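Local atomic coordinates of Lin1840 protein (Listeria innocua serovar 6a, PDB entry 4ZOC), a protein that probably hydrolyses terminal, non-reducing beta-D-glucosyl residues to release beta-D-glucose, as a family 3 glycoside hydrolase involved in beta-1,2-glucan metabolism. Residues F100-A105 against L525-T530; P145-V150 against A474-T479; T154-F159 against S551-Q556; K366-G371 against G533-D538; G371-V376 against N545-L550. The protein carries 2 engineered substitutions. All coordinates share one frame; numbering follows the deposited sequence.

In the fold
Two kinds of junction in a family 3 glycosidase are illustrated here. Contacts 1, 2 and 3, made mostly by loops, tie the TIM barrel to the C-terminal domain and are buried, yet they differ in chemistry: contact 1 is mostly aromatic and apolar, contact 2 runs on one backbone bond and a bridging water beside the second subunit, and contact 3 is dominated by a glutamate. Contacts 4 and 5 share G371 and pack successive parts of helix 361-374 within the C-terminal part. The first is partly exposed and ends in a salt bridge, whereas the second is buried and bridged by two waters. Contact 1 touches the other four; contacts 2 and 4 lie about 26 Å apart between centres.

Contact 1: residues F100-A105 against L525-T530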
# COMPACT_ATOMS: atom_id res chain seq x y z
N PHE A 100 -20.50 10.48 22.45
CA PHE A 100 -19.87 9.26 22.90
C PHE A 100 -18.45 9.18 22.30
O PHE A 100 -18.05 10.01 21.43
CB PHE A 100 -20.71 8.04 22.48
CG PHE A 100 -21.94 7.82 23.32
CD1 PHE A 100 -23.01 8.66 23.20
CD2 PHE A 100 -22.07 6.71 24.17
CE1 PHE A 100 -24.14 8.49 23.96
CE2 PHE A 100 -23.17 6.58 24.94
CZ PHE A 100 -24.21 7.47 24.84
N PRO A 101 -17.65 8.18 22.76
CA PRO A 101 -16.30 8.01 22.12
C PRO A 101 -16.42 7.83 20.64
O PRO A 101 -17.44 7.27 20.10
CB PRO A 101 -15.71 6.79 22.85
CG PRO A 101 -16.41 6.81 24.19
CD PRO A 101 -17.81 7.31 23.92
N ILE A 102 -15.41 8.35 19.95
CA ILE A 102 -15.27 8.11 18.47
C ILE A 102 -15.32 6.63 18.14
O ILE A 102 -14.98 5.81 18.97
CB ILE A 102 -13.99 8.74 17.87
CG1 ILE A 102 -12.69 8.26 18.55
CG2 ILE A 102 -14.12 10.23 17.83
CD1 ILE A 102 -11.43 8.57 17.78
N PRO A 103 -15.80 6.28 16.92
CA PRO A 103 -15.93 4.86 16.67
C PRO A 103 -14.67 3.98 16.89
O PRO A 103 -14.83 2.84 17.31
CB PRO A 103 -16.46 4.83 15.24
CG PRO A 103 -17.31 6.06 15.19
CD PRO A 103 -16.54 7.06 15.95
N LEU A 104 -13.48 4.48 16.55
CA LEU A 104 -12.24 3.70 16.69
C LEU A 104 -12.07 3.35 18.17
O LEU A 104 -11.66 2.28 18.50
CB LEU A 104 -11.07 4.50 16.13
CG LEU A 104 -9.79 3.66 16.02
CD1 LEU A 104 -9.99 2.30 15.37
CD2 LEU A 104 -8.70 4.44 15.36
N ALA A 105 -12.42 4.28 19.06
CA ALA A 105 -12.40 4.03 20.52
C ALA A 105 -13.46 2.97 20.88
O ALA A 105 -13.22 2.04 21.66
CB ALA A 105 -12.62 5.29 21.27
N LEU A 525 -6.90 7.56 25.55
CA LEU A 525 -8.33 7.96 25.75
C LEU A 525 -9.05 8.16 24.46
O LEU A 525 -10.28 8.34 24.50
CB LEU A 525 -8.45 9.28 26.52
CG LEU A 525 -8.09 8.90 27.93
CD1 LEU A 525 -7.01 9.72 28.55
CD2 LEU A 525 -9.12 8.36 28.85
N TRP A 526 -8.31 8.17 23.33
CA TRP A 526 -8.88 8.53 22.01
C TRP A 526 -9.59 9.91 22.16
O TRP A 526 -9.06 10.85 22.77
CB TRP A 526 -9.80 7.45 21.52
CG TRP A 526 -9.12 6.11 21.34
CD1 TRP A 526 -9.31 4.98 22.08
CD2 TRP A 526 -8.24 5.74 20.27
NE1 TRP A 526 -8.56 3.92 21.54
CE2 TRP A 526 -7.93 4.37 20.41
CE3 TRP A 526 -7.72 6.44 19.17
CZ2 TRP A 526 -7.04 3.69 19.51
CZ3 TRP A 526 -6.88 5.74 18.26
CH2 TRP A 526 -6.56 4.38 18.45
N PHE A 527 -10.78 10.08 21.61
CA PHE A 527 -11.62 11.21 22.03
C PHE A 527 -12.88 10.63 22.67
O PHE A 527 -13.67 9.99 22.03
CB PHE A 527 -11.94 12.10 20.84
CG PHE A 527 -10.76 12.82 20.28
CD1 PHE A 527 -9.96 13.65 21.07
CD2 PHE A 527 -10.41 12.67 18.92
CE1 PHE A 527 -8.96 14.42 20.51
CE2 PHE A 527 -9.41 13.39 18.39
CZ PHE A 527 -8.67 14.27 19.17
N PRO A 528 -13.04 10.81 24.00
CA PRO A 528 -14.12 10.09 24.67
C PRO A 528 -15.50 10.71 24.52
O PRO A 528 -16.52 10.03 24.81
CB PRO A 528 -13.74 10.12 26.15
CG PRO A 528 -12.29 10.42 26.16
CD PRO A 528 -12.01 11.28 24.93
N GLY A 529 -15.55 11.99 24.09
CA GLY A 529 -16.83 12.73 23.96
C GLY A 529 -17.10 13.61 25.15
O GLY A 529 -16.21 14.10 25.84
N THR A 530 -18.40 13.82 25.38
CA THR A 530 -18.90 14.76 26.32
C THR A 530 -18.39 14.57 27.72
O THR A 530 -18.09 15.56 28.40
CB THR A 530 -20.47 14.75 26.27
OG1 THR A 530 -20.92 15.16 24.94
CG2 THR A 530 -21.05 15.66 27.34
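W526 and A105 meet across the seam between the TIM barrel and the C-terminal domain, where the turn leading into helix 103-108 lies along the loop that follows strand 521-524. Aromatic contacts dominate one end. A105 CA stands over the five-membered ring of W526, 3.9 Å from its centroid, in a CH-pi contact, while A105 CB presses on W526 CD1 at 3.4 Å. L104 serves the other end of the indole: with CG anti to the backbone N (chi1 -170°), its CD2 comes within 3.7 Å of W526 CZ3 and its CG lies above the rim of the six-membered ring.

Apolar packing continues through I102, whose two branches part company, CG1 lying near W526 CB and CG2 resting against F527 CB at 4.2 Å. Beyond the two segments, F527 leans on F505 of strand 500-505, and F100 packs on A367 and A370 of helix 361-374.

The polar part is confined to the backbone. I102, the N-cap residue of its helix, donates its N-H to F527 O over 3.2 Å. The same oxygen takes a CA-H...O contact from P101 CA. One residue earlier the pattern changes, for the proline nitrogen has no hydrogen to give, and P528 O instead lies 3.1 Å from P101 CD.

Contact 2: residues P145-V150 against A474-T479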
# COMPACT_ATOMS: atom_id res chain seq x y z
N PRO A 145 -3.33 4.15 9.28
CA PRO A 145 -3.64 5.26 10.12
C PRO A 145 -3.25 6.65 9.62
O PRO A 145 -3.56 7.65 10.30
CB PRO A 145 -2.93 4.91 11.41
CG PRO A 145 -1.85 4.02 11.06
CD PRO A 145 -2.26 3.29 9.80
N ARG A 146 -2.63 6.76 8.42
CA ARG A 146 -2.45 8.11 7.79
C ARG A 146 -3.80 8.68 7.46
O ARG A 146 -4.02 9.91 7.56
CB ARG A 146 -1.61 8.00 6.52
CG ARG A 146 -0.18 7.72 6.83
CD ARG A 146 0.61 7.37 5.59
NE ARG A 146 0.18 6.10 5.00
CZ ARG A 146 0.84 5.48 4.02
NH1 ARG A 146 1.91 6.02 3.47
NH2 ARG A 146 0.41 4.31 3.58
N TRP A 147 -4.74 7.82 7.10
CA TRP A 147 -6.10 8.24 6.68
C TRP A 147 -6.85 8.76 7.88
O TRP A 147 -7.07 8.04 8.90
CB TRP A 147 -6.86 7.00 6.16
CG TRP A 147 -8.09 7.24 5.40
CD1 TRP A 147 -8.24 8.13 4.40
CD2 TRP A 147 -9.35 6.57 5.51
NE1 TRP A 147 -9.48 8.02 3.83
CE2 TRP A 147 -10.19 7.07 4.47
CE3 TRP A 147 -9.80 5.51 6.30
CZ2 TRP A 147 -11.50 6.60 4.24
CZ3 TRP A 147 -11.09 5.06 6.12
CH2 TRP A 147 -11.94 5.59 5.08
N GLY A 148 -7.36 10.00 7.77
CA GLY A 148 -8.06 10.62 8.88
C GLY A 148 -9.34 9.96 9.31
O GLY A 148 -9.76 10.07 10.46
N ARG A 149 -9.94 9.25 8.39
CA ARG A 149 -11.25 8.58 8.62
C ARG A 149 -11.15 7.26 9.39
O ARG A 149 -12.17 6.70 9.70
CB ARG A 149 -11.97 8.39 7.28
CG ARG A 149 -12.10 9.72 6.54
CD ARG A 149 -13.11 9.66 5.38
NE ARG A 149 -14.44 9.74 5.99
CZ ARG A 149 -15.54 10.20 5.41
NH1 ARG A 149 -15.56 10.62 4.15
NH2 ARG A 149 -16.65 10.25 6.15
N VAL A 150 -9.96 6.80 9.80
CA VAL A 150 -9.84 5.68 10.69
C VAL A 150 -10.67 5.94 11.95
O VAL A 150 -11.17 4.96 12.54
CB VAL A 150 -8.39 5.28 11.10
CG1 VAL A 150 -7.62 4.84 9.84
CG2 VAL A 150 -7.65 6.39 11.78
N ALA A 474 -10.74 14.18 4.98
CA ALA A 474 -9.75 15.09 4.38
C ALA A 474 -8.78 15.64 5.43
O ALA A 474 -8.26 16.77 5.32
CB ALA A 474 -10.42 16.21 3.57
N GLY A 475 -8.51 14.79 6.40
CA GLY A 475 -7.50 15.00 7.44
C GLY A 475 -6.41 13.91 7.36
O GLY A 475 -6.23 13.15 8.29
N SER A 476 -5.75 13.79 6.22
CA SER A 476 -4.71 12.81 6.04
C SER A 476 -3.39 13.38 6.52
O SER A 476 -3.01 14.53 6.08
CB SER A 476 -4.58 12.48 4.53
OG SER A 476 -5.68 11.68 4.07
N LEU A 477 -2.63 12.53 7.21
CA LEU A 477 -1.31 12.87 7.65
C LEU A 477 -0.32 11.91 7.08
O LEU A 477 -0.40 10.72 7.37
CB LEU A 477 -1.15 12.81 9.15
CG LEU A 477 -1.73 13.79 10.07
CD1 LEU A 477 -1.26 13.47 11.51
CD2 LEU A 477 -1.23 15.15 9.60
N ALA A 478 0.63 12.40 6.32
CA ALA A 478 1.67 11.50 5.82
C ALA A 478 2.56 10.93 6.88
O ALA A 478 2.93 9.73 6.77
CB ALA A 478 2.49 12.17 4.74
N THR A 479 2.80 11.66 7.96
CA THR A 479 3.57 11.14 9.09
C THR A 479 2.68 11.11 10.32
O THR A 479 2.10 12.14 10.74
CB THR A 479 4.80 12.01 9.35
OG1 THR A 479 5.58 12.08 8.13
CG2 THR A 479 5.61 11.54 10.49
O HOH W 1 -8.11 11.75 5.55
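R146 and L477 bring together a loop of the TIM barrel, between strand 133-134 and helix 158-173, and a loop of the C-terminal domain just after the glucose-pocket residue E473. The backbone bond between them is nearly straight: L477 N gives its hydrogen to R146 O at 3.0 Å. R508 NH2 is a second donor to that oxygen. The aliphatic part of R146 then runs alongside the L477 carbonyl, with CB 3.1 Å from L477 O, and its CD approaches A478 O at 3.5 Å, a buried oxygen with no polar partner in the model. A bend at chi3 (-67°) turns the guanidinium aside, and there it forms a salt bridge with D144 and hydrogen bonds to G559 O and I561 O of the second subunit. The contact therefore borders the dimer interface as well as the domain seam.

G148 makes the close approach at the other end, its CA lying 3.2 Å from G475 O with no side chain intervening. A water bridges the two segments beside it. It donates to S476 OG, a hydroxyl also bonded to G202 O, and it accepts weakly from G475 N and, at 2.9 Å, from G148 N.

Contact 3: residues T154-F159 against S551-Q556; sequences TGEDPF and SMSFPQ
The carboxylate of E156 is gripped by S553 in two different ways. S553 N donates to E156 OE1 at 2.9 Å from above the carboxylate plane, 52° out of it, whereas S553 OG donates to E156 OE2 at 3.0 Å on the syn lone pair. Y565 N is a further donor to OE2, which helps to fix the rotation of this buried group.

The E156 side chain gets there by leaving the backbone with CG between the N and the carbonyl carbon (chi1 79°) and then running extended, so that the acid reaches past S551 to S553. On the way its CG passes 3.8 Å from S551 O, and at the tip OE1 also lies 3.8 Å from M552 CG. Two hydrogen bonds hold the other end. E156 N bonds to S551 O at 3.0 Å, and G155 CA adds a CA-H...O contact to that oxygen. S551 OG returns a bond of 2.9 Å to T154 O, approaching from above the T154 carbonyl plane.

This buried junction links the barrel to the C-terminal domain beside a third, fibronectin-like one. D157 caps helix 158-173 through L160 N, its other oxygen bonded to Y565. S551 packs on L160 of that helix and on L104 and C108 of helix 103-108, and D157 and F159 touch L660 and F663 of strand 659-668.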
# COMPACT_ATOMS: atom_id res chain seq x y z
N THR A 154 -14.20 0.84 13.33
CA THR A 154 -13.81 0.15 14.52
C THR A 154 -12.47 -0.55 14.37
O THR A 154 -12.09 -1.28 15.33
CB THR A 154 -14.97 -0.76 15.07
OG1 THR A 154 -15.49 -1.66 14.05
CG2 THR A 154 -16.13 0.15 15.59
N GLY A 155 -11.78 -0.45 13.21
CA GLY A 155 -10.38 -0.88 13.15
C GLY A 155 -10.03 -1.90 12.05
O GLY A 155 -10.70 -1.97 10.98
N GLU A 156 -8.98 -2.67 12.32
CA GLU A 156 -8.39 -3.52 11.31
C GLU A 156 -8.96 -4.98 11.20
O GLU A 156 -8.54 -5.78 10.32
CB GLU A 156 -6.87 -3.57 11.52
CG GLU A 156 -6.44 -4.50 12.63
CD GLU A 156 -4.99 -4.37 12.97
OE1 GLU A 156 -4.46 -3.22 12.85
OE2 GLU A 156 -4.36 -5.42 13.37
N ASP A 157 -9.94 -5.31 12.02
CA ASP A 157 -10.52 -6.67 11.98
C ASP A 157 -11.92 -6.73 11.42
O ASP A 157 -12.83 -6.09 11.92
CB ASP A 157 -10.58 -7.26 13.39
CG ASP A 157 -11.00 -8.70 13.35
OD1 ASP A 157 -10.31 -9.45 12.61
OD2 ASP A 157 -12.04 -9.02 13.94
N PRO A 158 -12.12 -7.54 10.38
CA PRO A 158 -13.45 -7.60 9.76
C PRO A 158 -14.47 -8.20 10.71
O PRO A 158 -15.65 -7.78 10.63
CB PRO A 158 -13.26 -8.47 8.54
CG PRO A 158 -11.81 -8.50 8.31
CD PRO A 158 -11.10 -8.19 9.57
N PHE A 159 -14.06 -9.17 11.55
CA PHE A 159 -15.07 -9.79 12.50
C PHE A 159 -15.56 -8.82 13.57
O PHE A 159 -16.79 -8.60 13.73
CB PHE A 159 -14.55 -11.07 13.17
CG PHE A 159 -15.54 -11.73 14.07
CD1 PHE A 159 -16.60 -12.37 13.54
CD2 PHE A 159 -15.41 -11.67 15.43
CE1 PHE A 159 -17.54 -12.98 14.38
CE2 PHE A 159 -16.32 -12.24 16.26
CZ PHE A 159 -17.39 -12.90 15.71
N SER A 551 -8.05 -2.02 18.89
CA SER A 551 -8.72 -2.57 17.69
C SER A 551 -7.98 -2.23 16.38
O SER A 551 -8.41 -2.65 15.24
CB SER A 551 -10.17 -2.11 17.72
OG SER A 551 -10.18 -0.77 17.39
N MET A 552 -6.86 -1.49 16.52
CA MET A 552 -5.97 -1.18 15.41
C MET A 552 -4.52 -1.15 15.92
O MET A 552 -4.24 -0.60 16.99
CB MET A 552 -6.38 0.11 14.76
CG MET A 552 -5.76 0.35 13.40
SD MET A 552 -6.41 1.83 12.59
CE MET A 552 -5.69 1.56 10.96
N SER A 553 -3.62 -1.69 15.12
CA SER A 553 -2.19 -1.79 15.47
C SER A 553 -1.55 -0.42 15.52
O SER A 553 -1.91 0.48 14.74
CB SER A 553 -1.50 -2.64 14.37
OG SER A 553 -1.96 -3.98 14.39
N PHE A 554 -0.65 -0.22 16.49
CA PHE A 554 0.13 1.01 16.62
C PHE A 554 1.51 0.76 15.99
O PHE A 554 2.30 0.01 16.54
CB PHE A 554 0.26 1.41 18.10
CG PHE A 554 -0.90 2.27 18.58
CD1 PHE A 554 -2.19 1.92 18.29
CD2 PHE A 554 -0.67 3.47 19.23
CE1 PHE A 554 -3.25 2.73 18.65
CE2 PHE A 554 -1.73 4.29 19.63
CZ PHE A 554 -3.03 3.87 19.35
N PRO A 555 1.76 1.37 14.78
CA PRO A 555 3.04 1.09 14.17
C PRO A 555 4.25 1.55 14.93
O PRO A 555 4.25 2.51 15.70
CB PRO A 555 2.96 1.78 12.80
CG PRO A 555 1.47 1.99 12.55
CD PRO A 555 0.96 2.25 13.94
N GLN A 556 5.34 0.83 14.65
CA GLN A 556 6.69 1.23 15.07
C GLN A 556 7.04 2.61 14.56
O GLN A 556 7.59 3.44 15.29
CB GLN A 556 7.78 0.25 14.60
CG GLN A 556 7.73 -1.18 15.12
CD GLN A 556 8.21 -1.27 16.59
OE1 GLN A 556 8.97 -0.41 17.12
NE2 GLN A 556 7.87 -2.36 17.21

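Contact 4: residues K366-G371 against G533-D538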
# COMPACT_ATOMS: atom_id res chain seq x y z
N LYS A 366 -24.35 7.08 30.42
CA LYS A 366 -24.06 6.09 29.42
C LYS A 366 -22.76 6.43 28.62
O LYS A 366 -21.94 5.55 28.36
CB LYS A 366 -25.23 5.91 28.50
CG LYS A 366 -26.40 5.28 29.21
CD LYS A 366 -27.73 5.32 28.46
CE LYS A 366 -28.80 4.69 29.32
NZ LYS A 366 -30.09 4.98 28.65
N ALA A 367 -22.63 7.68 28.21
CA ALA A 367 -21.42 8.16 27.56
C ALA A 367 -20.15 8.05 28.41
O ALA A 367 -19.12 7.67 27.88
CB ALA A 367 -21.59 9.55 27.03
N ARG A 368 -20.23 8.34 29.72
CA ARG A 368 -19.10 8.12 30.58
C ARG A 368 -18.71 6.64 30.61
O ARG A 368 -17.50 6.29 30.46
CB ARG A 368 -19.40 8.62 31.95
CG ARG A 368 -18.26 8.79 32.92
CD ARG A 368 -19.09 9.53 34.01
NE ARG A 368 -18.33 9.58 35.14
CZ ARG A 368 -18.58 10.31 36.21
NH1 ARG A 368 -19.66 11.06 36.31
NH2 ARG A 368 -17.69 10.24 37.15
N ALA A 369 -19.71 5.77 30.77
CA ALA A 369 -19.50 4.34 30.84
C ALA A 369 -18.84 3.88 29.53
O ALA A 369 -17.92 3.08 29.57
CB ALA A 369 -20.81 3.61 31.05
N ALA A 370 -19.30 4.41 28.38
CA ALA A 370 -18.71 4.06 27.11
C ALA A 370 -17.24 4.47 27.06
O ALA A 370 -16.43 3.69 26.54
CB ALA A 370 -19.44 4.66 25.92
N GLY A 371 -16.94 5.68 27.51
CA GLY A 371 -15.56 6.19 27.58
C GLY A 371 -14.67 5.32 28.45
O GLY A 371 -13.52 5.03 28.04
N GLY A 533 -13.35 14.37 30.51
CA GLY A 533 -12.54 14.59 31.70
C GLY A 533 -12.92 13.68 32.85
O GLY A 533 -12.09 13.45 33.73
N ARG A 534 -14.20 13.26 32.92
CA ARG A 534 -14.68 12.39 33.99
C ARG A 534 -14.21 10.99 33.69
O ARG A 534 -13.75 10.30 34.57
CB ARG A 534 -16.15 12.38 34.12
CG ARG A 534 -16.66 13.75 34.45
CD ARG A 534 -18.12 13.76 34.84
NE ARG A 534 -18.48 15.09 35.36
CZ ARG A 534 -19.51 15.86 34.96
NH1 ARG A 534 -20.29 15.55 33.94
NH2 ARG A 534 -19.72 17.00 35.55
N VAL A 535 -14.25 10.59 32.41
CA VAL A 535 -13.67 9.32 32.01
C VAL A 535 -12.17 9.23 32.45
O VAL A 535 -11.71 8.22 32.99
CB VAL A 535 -13.79 9.12 30.46
CG1 VAL A 535 -12.99 7.97 29.94
CG2 VAL A 535 -15.23 8.98 30.02
N THR A 536 -11.43 10.27 32.11
CA THR A 536 -10.03 10.38 32.41
C THR A 536 -9.82 10.29 33.95
O THR A 536 -8.99 9.49 34.44
CB THR A 536 -9.45 11.63 31.85
OG1 THR A 536 -9.68 11.70 30.41
CG2 THR A 536 -8.01 11.66 32.09
N ALA A 537 -10.54 11.11 34.69
CA ALA A 537 -10.38 11.13 36.18
C ALA A 537 -10.73 9.77 36.81
O ALA A 537 -9.98 9.26 37.70
CB ALA A 537 -11.24 12.23 36.76
N ASP A 538 -11.82 9.16 36.36
CA ASP A 538 -12.22 7.85 36.88
C ASP A 538 -11.20 6.74 36.59
O ASP A 538 -10.91 5.94 37.47
CB ASP A 538 -13.56 7.44 36.37
CG ASP A 538 -14.70 8.28 36.95
OD1 ASP A 538 -14.50 9.12 37.87
OD2 ASP A 538 -15.80 8.13 36.45
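V535 packs against the backbone of R368 and G371 where two helices of the alpha/beta region cross. Helix 361-374 leads into strand 376-380, and helix 532-541 follows the antiparallel neighbour of that strand, 521-524. The short helical segments approach to 8.9 Å between axes and cross at -50°.

The tight part is valine methyls against backbone. V535 splits them over the other helix: CG1 sits 3.5 Å from G371 C, and CG2 rests 3.5 Å from R368 O. G371 offers only its backbone here, which lets the valine come right up to the helix; the same glycine also touches P101 of contact 1.

Outward, toward the partly exposed side, long polar chains take over. R368 leaves its helix with CG anti to the backbone N (chi1 -166°) and stretches out extended, crossing R534 at about a right angle. R534 CD lies over one face of the R368 guanidinium, near its rim, 3.4 Å from R368 NH1. The two like charges are close, but R534 is paired with E427 and E531, which probably eases the repulsion. D538 meets the R368 group at its edge and nearly coplanar with it, in a side-on salt bridge using NE and one NH. The bond from NH2 to D538 OD1 is weak. Two others end on a single oxygen: D538 OD2 lies 3.2 Å from R368 NE and, on its syn lone pair, 2.9 Å from R368 NH2.

Contact 5: residues G371-V376 against N545-L550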
# COMPACT_ATOMS: atom_id res chain seq x y z
N GLY A 371 -16.94 5.68 27.51
CA GLY A 371 -15.56 6.19 27.58
C GLY A 371 -14.67 5.32 28.45
O GLY A 371 -13.52 5.03 28.04
N VAL A 372 -15.14 4.90 29.64
CA VAL A 372 -14.30 4.04 30.48
C VAL A 372 -14.18 2.62 29.90
O VAL A 372 -13.25 1.86 30.26
CB VAL A 372 -14.68 4.07 31.98
CG1 VAL A 372 -14.70 5.51 32.48
CG2 VAL A 372 -15.98 3.47 32.27
N GLU A 373 -15.13 2.21 29.06
CA GLU A 373 -14.99 0.87 28.36
C GLU A 373 -13.98 0.87 27.21
O GLU A 373 -13.40 -0.17 26.89
CB GLU A 373 -16.32 0.38 27.75
CG GLU A 373 -17.39 0.07 28.79
CD GLU A 373 -17.12 -1.19 29.55
OE1 GLU A 373 -16.55 -2.14 28.96
OE2 GLU A 373 -17.43 -1.19 30.75
N SER A 374 -13.76 2.03 26.63
CA SER A 374 -13.09 2.22 25.33
C SER A 374 -11.62 2.68 25.43
O SER A 374 -10.82 2.46 24.50
CB SER A 374 -13.83 3.28 24.55
OG SER A 374 -15.12 2.84 24.25
N ALA A 375 -11.26 3.28 26.54
CA ALA A 375 -9.86 3.72 26.75
C ALA A 375 -8.95 2.49 26.86
O ALA A 375 -9.40 1.41 27.33
CB ALA A 375 -9.73 4.56 27.98
N VAL A 376 -7.68 2.67 26.51
CA VAL A 376 -6.73 1.54 26.48
C VAL A 376 -5.50 1.91 27.26
O VAL A 376 -4.83 2.88 26.98
CB VAL A 376 -6.31 1.09 25.08
CG1 VAL A 376 -5.40 -0.13 25.17
CG2 VAL A 376 -7.51 0.85 24.20
N ASN A 545 -11.63 0.72 36.10
CA ASN A 545 -10.43 0.01 35.85
C ASN A 545 -10.34 -0.14 34.31
O ASN A 545 -11.27 -0.69 33.69
CB ASN A 545 -10.54 -1.35 36.53
CG ASN A 545 -9.33 -2.20 36.40
OD1 ASN A 545 -8.36 -1.87 35.73
ND2 ASN A 545 -9.36 -3.35 37.11
N PRO A 546 -9.26 0.43 33.69
CA PRO A 546 -9.14 0.31 32.19
C PRO A 546 -9.44 -1.08 31.73
O PRO A 546 -8.88 -2.04 32.30
CB PRO A 546 -7.67 0.70 31.92
CG PRO A 546 -7.35 1.59 33.09
CD PRO A 546 -8.06 1.02 34.28
N SER A 547 -10.14 -1.20 30.59
CA SER A 547 -10.48 -2.45 30.06
C SER A 547 -10.55 -2.57 28.58
O SER A 547 -10.89 -3.65 28.05
CB SER A 547 -11.79 -2.94 30.66
OG SER A 547 -12.89 -2.19 30.22
N GLY A 548 -10.20 -1.48 27.88
CA GLY A 548 -10.10 -1.47 26.43
C GLY A 548 -8.86 -2.18 25.87
O GLY A 548 -7.85 -2.39 26.56
N LYS A 549 -9.00 -2.65 24.61
CA LYS A 549 -7.93 -3.41 23.91
C LYS A 549 -7.83 -2.75 22.56
O LYS A 549 -8.81 -2.21 22.01
CB LYS A 549 -8.27 -4.89 23.67
CG LYS A 549 -8.60 -5.70 24.92
CD LYS A 549 -7.45 -5.76 25.92
CE LYS A 549 -7.72 -6.90 26.89
NZ LYS A 549 -6.65 -7.10 27.95
N LEU A 550 -6.63 -2.68 22.04
CA LEU A 550 -6.47 -2.05 20.73
C LEU A 550 -7.25 -2.78 19.65
O LEU A 550 -7.11 -4.00 19.52
CB LEU A 550 -4.97 -1.93 20.38
CG LEU A 550 -4.16 -0.93 21.20
CD1 LEU A 550 -2.71 -1.03 20.63
CD2 LEU A 550 -4.65 0.50 21.20
O HOH W 2 -10.64 1.33 29.61
O HOH W 3 -13.19 -0.24 32.01
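A375 and G548 provide the direct backbone link between the end of helix 361-374 and the 545-550 loop. G548 N reaches A375 O at 3.0 Å, but the bond is bent to 124° at the hydrogen and is weak. G548 CA adds a CA-H...O contact to that oxygen, a closeness that the absence of a side chain on the glycine permits.

Water does more of the joining. One molecule donates to V372 O and to A375 O, the latter at 2.6 Å, and accepts from S547 N at 2.8 Å. A second water donates to the same V372 O at 2.7 Å and to N545 O, and accepts from S547 OG at 2.7 Å. V372 O is thereby met by two waters at the C-terminal end of the helix.

At A375 the chain leaves helical angles, and V376 opens strand 376-380, an edge strand of the six-stranded mixed sheet in the C-terminal domain, where its backbone pairs with E524. The facing loop leads on from helix 532-541 and passes beside the fibronectin-like domain. Charged groups mark that side: E373 forms salt bridges with K639 and K665, and K665 also bonds to S547 OG, while K549 pairs with E640.

Van der Waals packing falls to V376. Its CG1, anti to the backbone N (chi1 -177°), lies 3.6 Å from G548 O. CG2 approaches K549 N at 3.8 Å, and the apolar pair is V376 CG1 with L550 CD2 at 4.1 Å.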